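Local coordinates for replication initiator A family protein (Staphylococcus aureus CA-347, PDB 4PT7), which initiates replication of staphylococcal multiresistance plasmids, assembling at the plasmid replication origin, at the interface of chains A and B. Sequence-based numbering; all coordinates share one arbitrary frame. Chains: chain A/B, Replication initiator A family protein.

The interface of chains A and B. Residues chain A 17-20, 44; chain B 15-18.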
ATOM      1  N   TYR A  17      -4.466  20.201  10.533  1.00 35.81           N
ATOM      2  CA  TYR A  17      -4.684  20.401   9.112  1.00 32.18           C
ATOM      3  C   TYR A  17      -5.785  19.394   8.843  1.00 29.83           C
ATOM      4  O   TYR A  17      -5.770  18.279   9.383  1.00 30.32           O
ATOM      5  CB  TYR A  17      -3.434  20.079   8.306  1.00 31.16           C
ATOM      6  CG  TYR A  17      -2.380  21.143   8.450  1.00 33.87           C
ATOM      7  CD1 TYR A  17      -1.112  20.833   8.944  1.00 34.89           C
ATOM      8  CD2 TYR A  17      -2.658  22.472   8.117  1.00 37.80           C
ATOM      9  CE1 TYR A  17      -0.144  21.817   9.106  1.00 38.53           C
ATOM     10  CE2 TYR A  17      -1.691  23.474   8.274  1.00 37.76           C
ATOM     11  CZ  TYR A  17      -0.438  23.133   8.767  1.00 43.38           C
ATOM     12  OH  TYR A  17       0.523  24.098   8.916  1.00 40.13           O
ATOM     13  N   GLN A  18      -6.760  19.802   8.046  1.00 30.55           N
ATOM     14  CA  GLN A  18      -7.904  18.961   7.763  1.00 34.80           C
ATOM     15  C   GLN A  18      -7.934  18.414   6.355  1.00 37.83           C
ATOM     16  O   GLN A  18      -7.948  19.172   5.388  1.00 36.38           O
ATOM     17  CB  GLN A  18      -9.200  19.753   7.994  1.00 33.95           C
ATOM     18  CG  GLN A  18      -9.297  20.412   9.350  1.00 41.32           C
ATOM     19  CD  GLN A  18     -10.562  21.266   9.490  1.00 47.11           C
ATOM     20  OE1 GLN A  18     -10.758  22.240   8.754  1.00 45.82           O
ATOM     21  NE2 GLN A  18     -11.425  20.894  10.425  1.00 38.07           N
ATOM     22  N   ILE A  19      -7.994  17.094   6.240  1.00 36.30           N
ATOM     23  CA  ILE A  19      -8.064  16.482   4.929  1.00 33.71           C
ATOM     24  C   ILE A  19      -9.460  15.922   4.738  1.00 34.20           C
ATOM     25  O   ILE A  19      -9.953  15.182   5.585  1.00 31.48           O
ATOM     26  CB  ILE A  19      -7.076  15.334   4.787  1.00 34.62           C
ATOM     27  CG1 ILE A  19      -5.658  15.816   5.109  1.00 33.78           C
ATOM     28  CG2 ILE A  19      -7.157  14.775   3.376  1.00 30.42           C
ATOM     29  CD1 ILE A  19      -4.615  14.722   5.001  1.00 29.63           C
ATOM     30  N   PRO A  20     -10.120  16.268   3.624  1.00 30.80           N
ATOM     31  CA  PRO A  20     -11.471  15.752   3.382  1.00 30.33           C
ATOM     32  C   PRO A  20     -11.455  14.222   3.363  1.00 35.10           C
ATOM     33  O   PRO A  20     -10.587  13.613   2.727  1.00 33.84           O
ATOM     34  CB  PRO A  20     -11.827  16.345   2.018  1.00 31.57           C
ATOM     35  CG  PRO A  20     -11.054  17.632   2.002  1.00 27.13           C
ATOM     36  CD  PRO A  20      -9.721  17.236   2.588  1.00 26.40           C
ATOM     37  N   ARG A  44      -5.941  24.730   2.606  1.00 37.06           N
ATOM     38  CA  ARG A  44      -7.276  25.005   3.137  1.00 35.69           C
ATOM     39  C   ARG A  44      -7.099  25.869   4.391  1.00 35.83           C
ATOM     40  O   ARG A  44      -7.873  26.792   4.635  1.00 37.42           O
ATOM     41  CB  ARG A  44      -8.004  23.696   3.482  1.00 38.03           C
ATOM     42  CG  ARG A  44      -9.140  23.866   4.474  1.00 43.72           C
ATOM     43  CD  ARG A  44      -9.771  22.548   4.903  1.00 43.68           C
ATOM     44  NE  ARG A  44     -11.102  22.486   4.333  1.00 49.78           N
ATOM     45  CZ  ARG A  44     -12.204  22.902   4.941  1.00 39.38           C
ATOM     46  NH1 ARG A  44     -13.356  22.819   4.309  1.00 41.81           N
ATOM     47  NH2 ARG A  44     -12.169  23.337   6.191  1.00 39.72           N
TER
ATOM     48  N   ARG B  15     -16.381  16.825   6.208  1.00 35.46           N
ATOM     49  CA  ARG B  15     -15.913  15.808   7.147  1.00 38.78           C
ATOM     50  C   ARG B  15     -14.444  15.562   6.814  1.00 35.47           C
ATOM     51  O   ARG B  15     -14.085  15.385   5.640  1.00 34.43           O
ATOM     52  CB  ARG B  15     -16.747  14.528   7.003  1.00 41.39           C
ATOM     53  CG  ARG B  15     -18.224  14.798   7.286  1.00 45.69           C
ATOM     54  CD  ARG B  15     -19.036  13.542   7.482  1.00 49.36           C
ATOM     55  NE  ARG B  15     -20.445  13.856   7.698  1.00 51.61           N
ATOM     56  CZ  ARG B  15     -21.346  12.968   8.098  1.00 53.65           C
ATOM     57  NH1 ARG B  15     -20.976  11.717   8.325  1.00 56.94           N
ATOM     58  NH2 ARG B  15     -22.614  13.322   8.265  1.00 52.87           N
ATOM     59  N   PHE B  16     -13.590  15.565   7.831  1.00 32.89           N
ATOM     60  CA  PHE B  16     -12.167  15.386   7.583  1.00 34.98           C
ATOM     61  C   PHE B  16     -11.445  14.530   8.614  1.00 34.89           C
ATOM     62  O   PHE B  16     -12.006  14.136   9.635  1.00 38.18           O
ATOM     63  CB  PHE B  16     -11.434  16.750   7.534  1.00 36.13           C
ATOM     64  CG  PHE B  16     -12.292  17.921   7.101  1.00 37.48           C
ATOM     65  CD1 PHE B  16     -13.258  18.440   7.954  1.00 35.82           C
ATOM     66  CD2 PHE B  16     -12.115  18.520   5.850  1.00 36.92           C
ATOM     67  CE1 PHE B  16     -14.044  19.541   7.577  1.00 40.86           C
ATOM     68  CE2 PHE B  16     -12.896  19.623   5.460  1.00 37.78           C
ATOM     69  CZ  PHE B  16     -13.863  20.132   6.331  1.00 40.42           C
ATOM     70  N   TYR B  17     -10.186  14.241   8.310  1.00 27.99           N
ATOM     71  CA  TYR B  17      -9.297  13.534   9.207  1.00 33.19           C
ATOM     72  C   TYR B  17      -8.403  14.687   9.620  1.00 35.11           C
ATOM     73  O   TYR B  17      -8.019  15.504   8.784  1.00 36.49           O
ATOM     74  CB  TYR B  17      -8.492  12.467   8.467  1.00 31.17           C
ATOM     75  CG  TYR B  17      -9.313  11.247   8.142  1.00 35.56           C
ATOM     76  CD1 TYR B  17      -9.363  10.751   6.841  1.00 35.99           C
ATOM     77  CD2 TYR B  17     -10.067  10.600   9.131  1.00 32.72           C
ATOM     78  CE1 TYR B  17     -10.147   9.640   6.527  1.00 35.73           C
ATOM     79  CE2 TYR B  17     -10.850   9.498   8.830  1.00 34.34           C
ATOM     80  CZ  TYR B  17     -10.886   9.021   7.528  1.00 35.13           C
ATOM     81  OH  TYR B  17     -11.650   7.922   7.227  1.00 37.61           O
ATOM     82  N   GLN B  18      -8.100  14.765  10.910  1.00 39.57           N
ATOM     83  CA  GLN B  18      -7.294  15.857  11.449  1.00 37.60           C
ATOM     84  C   GLN B  18      -5.883  15.469  11.848  1.00 35.81           C
ATOM     85  O   GLN B  18      -5.684  14.611  12.716  1.00 37.75           O
ATOM     86  CB  GLN B  18      -7.998  16.468  12.676  1.00 38.15           C
ATOM     87  CG  GLN B  18      -9.343  17.087  12.381  1.00 42.78           C
ATOM     88  CD  GLN B  18     -10.100  17.488  13.646  1.00 53.35           C
ATOM     89  OE1 GLN B  18     -10.659  18.584  13.725  1.00 54.95           O
ATOM     90  NE2 GLN B  18     -10.127  16.596  14.636  1.00 46.58           N
TER
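B:Phe16 keeps CG on the side of its own backbone N, away from the carbonyl carbon, but rotated well off the staggered position (chi1 -27°), which swings the ring across the neighbouring strand toward A:Gln18, A:Pro20 and A:Arg44. In A:Arg44, CG lies anti to the backbone N and the chain bends at chi3, bringing one face of the guanidinium to the CE2-CZ edge of that ring. The contact belongs to an antiparallel beta ladder between two copies of strand 16-20, in the RepA N-terminal family region, a pairing that probably joins two subunits of the deposited tetramer. A:Gln18 faces B:Gln18 on the two-fold axis, and A:Ile19 pairs with B:Tyr17. That pair is joined by two backbone hydrogen bonds: A:Ile19 N gives to B:Tyr17 O at 3.0 Å, and B:Tyr17 N gives to A:Ile19 O at 2.9 Å.

The ring of B:Phe16 is the main side chain here. On one face lies the amide of A:Gln18, offset toward the rim, with the two planes 20° apart. A:Gln18 NE2 is 3.9 Å from B:Phe16 CD1. The same chain also touches the ring nearer its root, with A:Gln18 CB 3.7 Å from B:Phe16 CG. The backbone of A:Ile19 lies at the ring edge, its carbonyl carbon in the ring plane. A:Pro20 lies against the CD2 side of the ring, with its CA 3.8 Å from B:Phe16 CD2.

At the far end, the CE2-CZ edge of the ring is set against one face of the A:Arg44 guanidinium. B:Phe16 CE2 sits over the centre of that group, 3.4 Å from A:Arg44 CZ. The planes are 58° apart, so the groups meet edge to face, steeply tilted, and do not stack flat. A:Arg44 comes from helix 34-52, so this helix also reaches the strand pairing through this side chain. Its NH2 makes a weak hydrogen bond to A:Gln18 OE1 (3.1 Å), which may help steady the amide beside the ring. By symmetry, A:Phe16 makes the twin contact on chain B.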